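Side-chain contacts in uncharacterized tRNA/rRNA methyltransferase HI_0380 (Haemophilus influenzae, PDB 3ILK), which probably binds RNA and transfers methyl groups to it from S-adenosyl-L-methionine, as do other TrmH-family enzymes, although its substrate is not established: residues E97-V102 against R157-V162; I109-G114 against Q150-E155; G198-Q201 against V205-K208. All coordinates share one frame; numbering follows the deposited sequence.

Contact 1. Residues E97-V102 against R157-V162; sequences ECAEKV and RMAFLV
A99 and A159 meet where helix 95-104 lies against helix 145-169, a helix-helix contact within the SpoU-type α/β fold of the SPOUT methyltransferases. The apolar part is very small. The A99 CB and A159 CB methyls are 3.6 Å apart, and their approach is lopsided: the A159 methyl is aimed at that of A99, whose own CA-CB bond runs nearly across the line joining the two, so that A99 is met from its flank. Because neither residue reaches beyond CB, the backbones come close, with E100 CA and A159 CA separated by 5.7 Å. The two segments bury just 89 Å² between them. Elsewhere on helix 145-169, M158 (a selenomethionine) and L161 pack on P135 of the second subunit, so the helix is flanked by its own chain and by the dimer partner.

No hydrogen bond or salt bridge crosses this interface. Polar contacts run along the surfaces instead. On helix 95-104, K101 NZ makes a long salt bridge of 3.8 Å to E97 OE2, one turn back, and also forms a cation-pi contact with Y130. On helix 145-169, R157 NH1 donates to the backbone oxygen of M31.

What remains is contact between methyl and backbone. The A159 methyl sits over the face of the peptide linking A99 to E100: A159 CB is 3.7 Å from A99 O and 4.2 Å from E100 N, and almost directly above the carbonyl carbon, with A159 CB to A99 C measuring 3.8 Å.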
ATOM      1  N   GLU A  97       1.815   0.209  15.422  1.00 27.15           N
ATOM      2  CA  GLU A  97       1.783  -0.494  16.717  1.00 26.75           C
ATOM      3  C   GLU A  97       0.526  -0.110  17.472  1.00 25.97           C
ATOM      4  O   GLU A  97      -0.112  -0.921  18.078  1.00 25.23           O
ATOM      5  CB  GLU A  97       2.974  -0.118  17.593  1.00 28.11           C
ATOM      6  CG  GLU A  97       3.254  -1.137  18.718  1.00 30.14           C
ATOM      7  CD  GLU A  97       4.229  -0.617  19.799  1.00 34.59           C
ATOM      8  OE1 GLU A  97       5.078   0.271  19.495  1.00 34.51           O
ATOM      9  OE2 GLU A  97       4.160  -1.125  20.951  1.00 33.09           O
ATOM     10  N   CYS A  98       0.169   1.157  17.426  1.00 25.74           N
ATOM     11  CA  CYS A  98      -1.023   1.590  18.133  1.00 26.81           C
ATOM     12  C   CYS A  98      -2.293   0.807  17.696  1.00 25.01           C
ATOM     13  O   CYS A  98      -3.055   0.333  18.538  1.00 22.47           O
ATOM     14  CB  CYS A  98      -1.246   3.061  17.903  1.00 25.76           C
ATOM     15  SG  CYS A  98      -2.678   3.564  18.835  1.00 38.13           S
ATOM     16  N   ALA A  99      -2.480   0.674  16.375  1.00 23.89           N
ATOM     17  CA  ALA A  99      -3.620  -0.062  15.801  1.00 23.11           C
ATOM     18  C   ALA A  99      -3.601  -1.551  16.194  1.00 24.14           C
ATOM     19  O   ALA A  99      -4.650  -2.155  16.499  1.00 23.62           O
ATOM     20  CB  ALA A  99      -3.630   0.107  14.256  1.00 22.74           C
ATOM     21  N   GLU A 100      -2.417  -2.153  16.211  1.00 23.48           N
ATOM     22  CA  GLU A 100      -2.360  -3.544  16.633  1.00 24.87           C
ATOM     23  C   GLU A 100      -2.831  -3.707  18.072  1.00 24.19           C
ATOM     24  O   GLU A 100      -3.547  -4.664  18.372  1.00 22.78           O
ATOM     25  CB  GLU A 100      -0.968  -4.127  16.495  1.00 25.42           C
ATOM     26  CG  GLU A 100      -0.580  -4.315  15.056  1.00 31.84           C
ATOM     27  CD  GLU A 100       0.894  -4.536  14.920  1.00 38.11           C
ATOM     28  OE1 GLU A 100       1.427  -4.258  13.813  1.00 41.62           O
ATOM     29  OE2 GLU A 100       1.514  -4.959  15.936  1.00 39.30           O
ATOM     30  N   LYS A 101      -2.446  -2.772  18.948  1.00 23.32           N
ATOM     31  CA  LYS A 101      -2.944  -2.810  20.321  1.00 22.41           C
ATOM     32  C   LYS A 101      -4.439  -2.576  20.406  1.00 20.82           C
ATOM     33  O   LYS A 101      -5.089  -3.215  21.186  1.00 20.45           O
ATOM     34  CB  LYS A 101      -2.305  -1.723  21.174  1.00 23.08           C
ATOM     35  CG  LYS A 101      -0.983  -2.030  21.821  1.00 23.79           C
ATOM     36  CD  LYS A 101      -0.700  -0.806  22.733  1.00 27.04           C
ATOM     37  CE  LYS A 101       0.749  -0.432  22.741  1.00 27.17           C
ATOM     38  NZ  LYS A 101       1.523  -1.394  23.616  1.00 25.99           N
ATOM     39  N   VAL A 102      -4.968  -1.550  19.717  1.00 20.15           N
ATOM     40  CA  VAL A 102      -6.395  -1.275  19.781  1.00 19.82           C
ATOM     41  C   VAL A 102      -7.198  -2.540  19.367  1.00 21.74           C
ATOM     42  O   VAL A 102      -8.097  -3.006  20.103  1.00 21.94           O
ATOM     43  CB  VAL A 102      -6.715  -0.012  18.950  1.00 20.78           C
ATOM     44  CG1 VAL A 102      -8.195   0.332  18.993  1.00 23.45           C
ATOM     45  CG2 VAL A 102      -5.925   1.202  19.583  1.00 14.31           C
ATOM     46  N   ARG A 157      -8.270   0.433  10.382  1.00 18.62           N
ATOM     47  CA  ARG A 157      -8.930  -0.467   9.486  1.00 18.41           C
ATOM     48  C   ARG A 157      -7.971  -1.558   9.001  1.00 18.81           C
ATOM     49  O   ARG A 157      -8.358  -2.746   8.926  1.00 18.56           O
ATOM     50  CB  ARG A 157      -9.532   0.259   8.300  1.00 18.64           C
ATOM     51  CG  ARG A 157     -10.366  -0.678   7.435  1.00 16.54           C
ATOM     52  CD  ARG A 157     -11.142   0.015   6.311  1.00 17.39           C
ATOM     53  NE  ARG A 157     -11.995  -0.969   5.631  1.00 16.66           N
ATOM     54  CZ  ARG A 157     -13.201  -1.330   6.064  1.00 16.64           C
ATOM     55  NH1 ARG A 157     -13.721  -0.780   7.144  1.00 15.40           N
ATOM     56  NH2 ARG A 157     -13.879  -2.256   5.435  1.00 16.11           N
HETATM   57  N   MSE A 158      -6.735  -1.163   8.675  1.00 19.11           N
HETATM   58  CA  MSE A 158      -5.723  -2.140   8.197  1.00 20.64           C
HETATM   59  C   MSE A 158      -5.437  -3.192   9.269  1.00 20.69           C
HETATM   60  O   MSE A 158      -5.253  -4.347   8.948  1.00 19.89           O
HETATM   61  CB  MSE A 158      -4.392  -1.473   7.833  1.00 19.52           C
HETATM   62  CG  MSE A 158      -4.473  -0.530   6.646  1.00 23.71           C
HETATM   63 SE   MSE A 158      -5.016  -1.464   5.011  0.60 24.84          SE
HETATM   64  CE  MSE A 158      -3.441  -2.616   4.934  1.00 24.29           C
ATOM     65  N   ALA A 159      -5.364  -2.766  10.534  1.00 21.81           N
ATOM     66  CA  ALA A 159      -5.154  -3.714  11.638  1.00 22.60           C
ATOM     67  C   ALA A 159      -6.321  -4.709  11.729  1.00 23.35           C
ATOM     68  O   ALA A 159      -6.107  -5.907  11.849  1.00 22.38           O
ATOM     69  CB  ALA A 159      -4.961  -2.965  12.949  1.00 20.59           C
ATOM     70  N   PHE A 160      -7.544  -4.182  11.648  1.00 25.06           N
ATOM     71  CA  PHE A 160      -8.758  -4.974  11.620  1.00 27.17           C
ATOM     72  C   PHE A 160      -8.778  -6.037  10.483  1.00 27.64           C
ATOM     73  O   PHE A 160      -9.121  -7.212  10.739  1.00 25.89           O
ATOM     74  CB  PHE A 160      -9.959  -4.013  11.570  1.00 28.87           C
ATOM     75  CG  PHE A 160     -11.302  -4.677  11.308  1.00 34.78           C
ATOM     76  CD1 PHE A 160     -11.927  -5.459  12.289  1.00 39.17           C
ATOM     77  CD2 PHE A 160     -11.976  -4.460  10.092  1.00 39.81           C
ATOM     78  CE1 PHE A 160     -13.172  -6.049  12.048  1.00 41.64           C
ATOM     79  CE2 PHE A 160     -13.223  -5.042   9.841  1.00 41.05           C
ATOM     80  CZ  PHE A 160     -13.821  -5.829  10.816  1.00 42.81           C
ATOM     81  N   LEU A 161      -8.364  -5.636   9.271  1.00 27.65           N
ATOM     82  CA  LEU A 161      -8.412  -6.505   8.095  1.00 28.05           C
ATOM     83  C   LEU A 161      -7.361  -7.599   8.162  1.00 29.13           C
ATOM     84  O   LEU A 161      -7.643  -8.739   7.833  1.00 28.15           O
ATOM     85  CB  LEU A 161      -8.284  -5.696   6.791  1.00 28.32           C
ATOM     86  CG  LEU A 161      -9.362  -4.605   6.549  1.00 26.07           C
ATOM     87  CD1 LEU A 161      -9.060  -3.687   5.374  1.00 25.61           C
ATOM     88  CD2 LEU A 161     -10.751  -5.197   6.381  1.00 23.13           C
ATOM     89  N   VAL A 162      -6.155  -7.239   8.595  1.00 30.62           N
ATOM     90  CA  VAL A 162      -5.042  -8.181   8.698  1.00 31.89           C
ATOM     91  C   VAL A 162      -5.368  -9.220   9.784  1.00 33.24           C
ATOM     92  O   VAL A 162      -5.104 -10.394   9.620  1.00 32.54           O
ATOM     93  CB  VAL A 162      -3.709  -7.434   8.988  1.00 31.95           C
ATOM     94  CG1 VAL A 162      -2.572  -8.408   9.251  1.00 32.01           C
ATOM     95  CG2 VAL A 162      -3.340  -6.523   7.823  1.00 31.35           C
TER

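Contact 2. Residues I109-G114 against Q150-E155; sequences IAIVFG and QLVSYE
V152 points from helix 145-169 straight at strand 109-113 and lodges against I111 and F113, the two residues of the strand that reach toward it. Its CB lies in the plane of the F113 ring, off the edge, with V152 CB 3.9 Å from F113 CZ. From there the side chain forks. The CG2 branch stays with the phenylalanine: V152 CG2 is 3.9 Å from F113 CZ and equally far from F113 CE2, again at the ring edge and near its plane. The valine therefore abuts the rim of the aromatic and does not stack on it.

The other branch, CG1, is set opposite the backbone N (chi1 168°) and lies between the two strand residues, V152 CG1 being 4.2 Å from both I111 CD1 and F113 CZ. Valine and isoleucine meet tip to tip. The isoleucine gets there by extending its chain, chi2 being 172°, so that CD1 is carried well out from the strand.

This is a helix packing on the parallel sheet of the SPOUT fold. Around it, I10 and A148 also touch F113, and I8 touches I111. Away from the sheet, the helix meets both helix 18-31 and the second subunit: Y154 OH is hydrogen-bonded to E155 OE1 of the second subunit, and E155 OE2 of this chain forms a salt bridge with R96 of that subunit.

G114 follows directly on F113 and, by similarity, binds S-adenosyl-L-methionine, as do T81 and I134, whose side chains approach F113 and V152 to about 4 Å. The contact itself is entirely hydrocarbon and buried, so shape and exclusion of water hold strand and helix together. These side chains offer a cofactor only apolar surface; polar recognition would probably fall to other groups, such as backbone atoms.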
ATOM      1  N   ILE A 109     -11.962   1.678  23.837  1.00 21.60           N
ATOM      2  CA  ILE A 109     -10.757   2.402  23.606  1.00 22.71           C
ATOM      3  C   ILE A 109     -11.208   3.824  23.237  1.00 22.29           C
ATOM      4  O   ILE A 109     -12.116   4.011  22.383  1.00 23.29           O
ATOM      5  CB  ILE A 109      -9.976   1.755  22.380  1.00 21.75           C
ATOM      6  CG1 ILE A 109      -9.624   0.297  22.639  1.00 24.53           C
ATOM      7  CG2 ILE A 109      -8.748   2.593  21.980  1.00 25.86           C
ATOM      8  CD1 ILE A 109     -10.544  -0.660  21.881  1.00 18.32           C
ATOM      9  N   ALA A 110     -10.627   4.831  23.877  1.00 21.05           N
ATOM     10  CA  ALA A 110     -10.776   6.203  23.300  1.00 21.60           C
ATOM     11  C   ALA A 110      -9.457   6.603  22.637  1.00 19.83           C
ATOM     12  O   ALA A 110      -8.381   6.364  23.171  1.00 21.97           O
ATOM     13  CB  ALA A 110     -11.159   7.191  24.414  1.00 20.69           C
ATOM     14  N   ILE A 111      -9.504   7.122  21.428  1.00 21.79           N
ATOM     15  CA  ILE A 111      -8.350   7.796  20.892  1.00 19.50           C
ATOM     16  C   ILE A 111      -8.631   9.288  20.874  1.00 21.08           C
ATOM     17  O   ILE A 111      -9.573   9.716  20.225  1.00 21.20           O
ATOM     18  CB  ILE A 111      -8.006   7.237  19.510  1.00 20.07           C
ATOM     19  CG1 ILE A 111      -7.953   5.671  19.587  1.00 19.26           C
ATOM     20  CG2 ILE A 111      -6.693   7.810  19.043  1.00 18.40           C
ATOM     21  CD1 ILE A 111      -7.821   5.021  18.220  1.00 23.36           C
ATOM     22  N   VAL A 112      -7.766  10.069  21.542  1.00 21.24           N
ATOM     23  CA  VAL A 112      -8.012  11.457  21.831  1.00 21.37           C
ATOM     24  C   VAL A 112      -7.048  12.245  20.993  1.00 22.52           C
ATOM     25  O   VAL A 112      -5.839  12.025  21.053  1.00 23.70           O
ATOM     26  CB  VAL A 112      -7.850  11.809  23.373  1.00 21.36           C
ATOM     27  CG1 VAL A 112      -8.333  13.264  23.656  1.00 21.13           C
ATOM     28  CG2 VAL A 112      -8.666  10.768  24.258  1.00 18.20           C
ATOM     29  N   PHE A 113      -7.627  13.146  20.215  1.00 22.38           N
ATOM     30  CA  PHE A 113      -6.935  14.082  19.340  1.00 23.08           C
ATOM     31  C   PHE A 113      -6.924  15.424  20.022  1.00 24.70           C
ATOM     32  O   PHE A 113      -7.996  16.058  20.231  1.00 25.94           O
ATOM     33  CB  PHE A 113      -7.624  14.110  17.969  1.00 21.05           C
ATOM     34  CG  PHE A 113      -7.494  12.801  17.208  1.00 22.12           C
ATOM     35  CD1 PHE A 113      -8.333  11.709  17.498  1.00 20.36           C
ATOM     36  CD2 PHE A 113      -6.526  12.658  16.218  1.00 18.89           C
ATOM     37  CE1 PHE A 113      -8.206  10.502  16.803  1.00 25.59           C
ATOM     38  CE2 PHE A 113      -6.379  11.457  15.538  1.00 22.17           C
ATOM     39  CZ  PHE A 113      -7.214  10.371  15.839  1.00 20.84           C
ATOM     40  N   GLY A 114      -5.711  15.877  20.379  1.00 24.94           N
ATOM     41  CA  GLY A 114      -5.580  17.094  21.162  1.00 23.46           C
ATOM     42  C   GLY A 114      -5.675  18.217  20.182  1.00 25.17           C
ATOM     43  O   GLY A 114      -5.704  17.991  18.968  1.00 23.07           O
ATOM     44  N   GLN A 150      -7.905  10.749   9.643  1.00 23.85           N
ATOM     45  CA  GLN A 150      -7.830   9.919   8.411  1.00 22.12           C
ATOM     46  C   GLN A 150      -6.734   8.868   8.585  1.00 21.95           C
ATOM     47  O   GLN A 150      -7.002   7.674   8.427  1.00 20.54           O
ATOM     48  CB  GLN A 150      -7.555  10.799   7.193  1.00 21.51           C
ATOM     49  CG  GLN A 150      -7.721  10.132   5.792  1.00 20.34           C
ATOM     50  CD  GLN A 150      -9.081   9.481   5.531  1.00 21.20           C
ATOM     51  OE1 GLN A 150      -9.246   8.303   5.832  1.00 22.65           O
ATOM     52  NE2 GLN A 150     -10.038  10.213   4.895  1.00 17.65           N
ATOM     53  N   LEU A 151      -5.526   9.294   8.977  1.00 21.13           N
ATOM     54  CA  LEU A 151      -4.393   8.354   9.016  1.00 23.11           C
ATOM     55  C   LEU A 151      -4.549   7.346  10.108  1.00 21.37           C
ATOM     56  O   LEU A 151      -4.238   6.154   9.923  1.00 23.85           O
ATOM     57  CB  LEU A 151      -3.054   9.069   9.241  1.00 24.21           C
ATOM     58  CG  LEU A 151      -2.386   9.884   8.150  1.00 26.82           C
ATOM     59  CD1 LEU A 151      -0.919   9.987   8.480  1.00 30.62           C
ATOM     60  CD2 LEU A 151      -2.556   9.204   6.802  1.00 28.80           C
ATOM     61  N   VAL A 152      -5.041   7.780  11.258  1.00 20.56           N
ATOM     62  CA  VAL A 152      -5.142   6.788  12.412  1.00 20.24           C
ATOM     63  C   VAL A 152      -6.250   5.767  12.075  1.00 20.44           C
ATOM     64  O   VAL A 152      -6.110   4.548  12.332  1.00 21.97           O
ATOM     65  CB  VAL A 152      -5.491   7.521  13.718  1.00 19.92           C
ATOM     66  CG1 VAL A 152      -5.897   6.526  14.849  1.00 17.35           C
ATOM     67  CG2 VAL A 152      -4.331   8.418  14.147  1.00 21.63           C
ATOM     68  N   SER A 153      -7.347   6.280  11.500  1.00 20.81           N
ATOM     69  CA  SER A 153      -8.520   5.444  11.080  1.00 21.46           C
ATOM     70  C   SER A 153      -8.094   4.414  10.058  1.00 20.07           C
ATOM     71  O   SER A 153      -8.495   3.235  10.132  1.00 21.24           O
ATOM     72  CB  SER A 153      -9.624   6.315  10.433  1.00 19.88           C
ATOM     73  OG  SER A 153     -10.142   7.267  11.343  1.00 24.54           O
ATOM     74  N   TYR A 154      -7.287   4.850   9.088  1.00 19.01           N
ATOM     75  CA  TYR A 154      -6.776   3.960   8.078  1.00 19.15           C
ATOM     76  C   TYR A 154      -5.918   2.808   8.742  1.00 18.69           C
ATOM     77  O   TYR A 154      -6.095   1.683   8.432  1.00 20.16           O
ATOM     78  CB  TYR A 154      -5.984   4.739   7.037  1.00 18.65           C
ATOM     79  CG  TYR A 154      -5.033   3.878   6.217  1.00 21.47           C
ATOM     80  CD1 TYR A 154      -5.497   3.116   5.118  1.00 20.50           C
ATOM     81  CD2 TYR A 154      -3.703   3.823   6.518  1.00 20.80           C
ATOM     82  CE1 TYR A 154      -4.624   2.332   4.376  1.00 22.29           C
ATOM     83  CE2 TYR A 154      -2.820   3.029   5.763  1.00 21.05           C
ATOM     84  CZ  TYR A 154      -3.297   2.295   4.698  1.00 22.59           C
ATOM     85  OH  TYR A 154      -2.451   1.523   3.928  1.00 18.25           O
ATOM     86  N   GLU A 155      -5.017   3.125   9.653  1.00 18.96           N
ATOM     87  CA  GLU A 155      -4.181   2.094  10.284  1.00 19.23           C
ATOM     88  C   GLU A 155      -5.071   1.201  11.130  1.00 18.64           C
ATOM     89  O   GLU A 155      -4.868   0.002  11.179  1.00 20.93           O
ATOM     90  CB  GLU A 155      -3.064   2.713  11.152  1.00 19.03           C
ATOM     91  CG  GLU A 155      -1.813   3.211  10.422  1.00 19.71           C
ATOM     92  CD  GLU A 155      -0.991   2.132   9.704  1.00 22.87           C
ATOM     93  OE1 GLU A 155       0.179   2.394   9.408  1.00 23.72           O
ATOM     94  OE2 GLU A 155      -1.482   1.015   9.449  1.00 25.95           O
TER

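Contact 3. Residues G198-Q201 against V205-K208; sequences GFIQ and VMRK
Two torsions bring V205 together with I200 and F199. V205 has CG1 wedged between its own backbone N and carbonyl carbon (chi1 48°), which turns that methyl to I200, and F199 swings its ring out opposite its N (chi1 177°). The isoleucine and valine then cross at about a right angle. V205 CG1 rests in the fork of I200, 3.7 Å from I200 CG1 and the same distance from I200 CG2.

The second valine methyl serves the phenylalanine, V205 CG2 being 4.1 Å from F199 CE2 in an oblique approach to the ring. Further along I200, its CD1 reaches M206 SE, a selenomethionine selenium, at a loose 4.4 Å. M206 also lies on F187 and E191 of helix 180-197, while F199 and V205 pack on G228 and I225 of the second subunit.

G198, with positive phi (99°), is the C' residue of a Schellman motif: F199 N bonds to Y194 O and G198 N to Q195 O. The whole is a Schellman-terminated helix joined by a short loop to the next helix, 204-216, with apolar side chains closing the turn.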
ATOM      1  N   GLY A 198      21.476 -31.859 -23.500  1.00 27.07           N
ATOM      2  CA  GLY A 198      22.901 -31.579 -23.670  1.00 26.77           C
ATOM      3  C   GLY A 198      23.310 -30.351 -22.882  1.00 26.75           C
ATOM      4  O   GLY A 198      24.329 -29.733 -23.170  1.00 26.56           O
ATOM      5  N   PHE A 199      22.505 -29.998 -21.882  1.00 26.95           N
ATOM      6  CA  PHE A 199      22.771 -28.840 -21.030  1.00 27.36           C
ATOM      7  C   PHE A 199      23.662 -29.176 -19.830  1.00 27.79           C
ATOM      8  O   PHE A 199      24.609 -28.448 -19.531  1.00 27.70           O
ATOM      9  CB  PHE A 199      21.451 -28.212 -20.566  1.00 27.45           C
ATOM     10  CG  PHE A 199      21.622 -27.048 -19.626  1.00 27.06           C
ATOM     11  CD1 PHE A 199      22.102 -25.822 -20.090  1.00 26.01           C
ATOM     12  CD2 PHE A 199      21.297 -27.175 -18.276  1.00 26.24           C
ATOM     13  CE1 PHE A 199      22.265 -24.745 -19.223  1.00 25.29           C
ATOM     14  CE2 PHE A 199      21.456 -26.105 -17.404  1.00 25.66           C
ATOM     15  CZ  PHE A 199      21.934 -24.885 -17.878  1.00 26.91           C
ATOM     16  N   ILE A 200      23.347 -30.276 -19.144  1.00 28.63           N
ATOM     17  CA  ILE A 200      24.086 -30.710 -17.955  1.00 29.15           C
ATOM     18  C   ILE A 200      25.415 -31.351 -18.359  1.00 29.69           C
ATOM     19  O   ILE A 200      25.433 -32.261 -19.186  1.00 29.89           O
ATOM     20  CB  ILE A 200      23.245 -31.708 -17.095  1.00 29.02           C
ATOM     21  CG1 ILE A 200      21.974 -31.035 -16.585  1.00 28.71           C
ATOM     22  CG2 ILE A 200      24.076 -32.269 -15.909  1.00 29.19           C
ATOM     23  CD1 ILE A 200      20.941 -31.984 -16.022  1.00 28.34           C
ATOM     24  N   GLN A 201      26.514 -30.866 -17.777  1.00 30.46           N
ATOM     25  CA  GLN A 201      27.851 -31.452 -17.971  1.00 31.13           C
ATOM     26  C   GLN A 201      28.496 -31.896 -16.661  1.00 31.64           C
ATOM     27  O   GLN A 201      29.432 -32.711 -16.665  1.00 31.75           O
ATOM     28  CB  GLN A 201      28.787 -30.479 -18.690  1.00 31.19           C
ATOM     29  CG  GLN A 201      29.045 -30.821 -20.149  1.00 31.70           C
ATOM     30  CD  GLN A 201      27.861 -30.496 -21.028  1.00 32.45           C
ATOM     31  OE1 GLN A 201      27.658 -29.343 -21.412  1.00 33.31           O
ATOM     32  NE2 GLN A 201      27.069 -31.513 -21.356  1.00 32.06           N
ATOM     33  N   VAL A 205      25.017 -28.379 -11.317  1.00 30.09           N
ATOM     34  CA  VAL A 205      23.704 -27.827 -11.700  1.00 30.32           C
ATOM     35  C   VAL A 205      22.594 -28.426 -10.807  1.00 30.00           C
ATOM     36  O   VAL A 205      21.833 -27.690 -10.182  1.00 29.80           O
ATOM     37  CB  VAL A 205      23.423 -27.913 -13.242  1.00 30.04           C
ATOM     38  CG1 VAL A 205      23.735 -29.284 -13.792  1.00 31.10           C
ATOM     39  CG2 VAL A 205      21.992 -27.547 -13.558  1.00 30.79           C
HETATM   40  N   MSE A 206      22.555 -29.751 -10.695  1.00 30.21           N
HETATM   41  CA  MSE A 206      21.546 -30.410  -9.847  1.00 30.37           C
HETATM   42  C   MSE A 206      21.632 -30.036  -8.375  1.00 30.06           C
HETATM   43  O   MSE A 206      20.600 -29.876  -7.719  1.00 29.27           O
HETATM   44  CB  MSE A 206      21.566 -31.927 -10.012  1.00 30.20           C
HETATM   45  CG  MSE A 206      21.013 -32.400 -11.335  1.00 32.36           C
HETATM   46 SE   MSE A 206      19.369 -31.472 -11.894  0.80 37.84          SE
HETATM   47  CE  MSE A 206      18.170 -31.887 -10.397  1.00 34.08           C
ATOM     48  N   ARG A 207      22.865 -29.871  -7.888  1.00 30.30           N
ATOM     49  CA  ARG A 207      23.140 -29.534  -6.490  1.00 30.54           C
ATOM     50  C   ARG A 207      22.582 -28.151  -6.166  1.00 30.23           C
ATOM     51  O   ARG A 207      21.959 -27.947  -5.112  1.00 30.10           O
ATOM     52  CB  ARG A 207      24.653 -29.579  -6.207  1.00 30.78           C
ATOM     53  CG  ARG A 207      25.008 -29.404  -4.735  1.00 32.12           C
ATOM     54  CD  ARG A 207      26.466 -29.023  -4.491  1.00 34.38           C
ATOM     55  NE  ARG A 207      26.822 -27.760  -5.128  1.00 35.81           N
ATOM     56  CZ  ARG A 207      27.744 -27.627  -6.079  1.00 36.71           C
ATOM     57  NH1 ARG A 207      28.436 -28.681  -6.500  1.00 37.22           N
ATOM     58  NH2 ARG A 207      27.982 -26.433  -6.602  1.00 36.92           N
ATOM     59  N   LYS A 208      22.807 -27.212  -7.083  1.00 29.52           N
ATOM     60  CA  LYS A 208      22.328 -25.850  -6.908  1.00 29.54           C
ATOM     61  C   LYS A 208      20.818 -25.802  -7.046  1.00 29.71           C
ATOM     62  O   LYS A 208      20.163 -25.006  -6.375  1.00 29.77           O
ATOM     63  CB  LYS A 208      22.987 -24.880  -7.896  1.00 29.03           C
ATOM     64  CG  LYS A 208      24.457 -24.592  -7.604  1.00 29.46           C
ATOM     65  CD  LYS A 208      24.824 -23.166  -7.999  1.00 28.44           C
ATOM     66  CE  LYS A 208      26.270 -23.050  -8.432  1.00 28.09           C
ATOM     67  NZ  LYS A 208      26.388 -21.966  -9.456  1.00 27.50           N
TER

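Overall arrangement
Contacts 1 and 2 are neighbours, their centres 11 Å apart, and both use helix 145-169: contact 2 sets its earlier turns on strand 109-113 of the parallel sheet, contact 1 sets later turns on helix 95-104. They touch directly, A99 CB lying 3.3 Å from E155 O. Along the chain, helix 95-104 and strand 109-113 come in succession and the shared helix returns to both, in reverse order. Contact 3 follows in sequence and is remote, its centre about 48 Å and 57 Å from those of contacts 1 and 2, in a separate group of helices. All three reach the second subunit, so the dimer involves both regions.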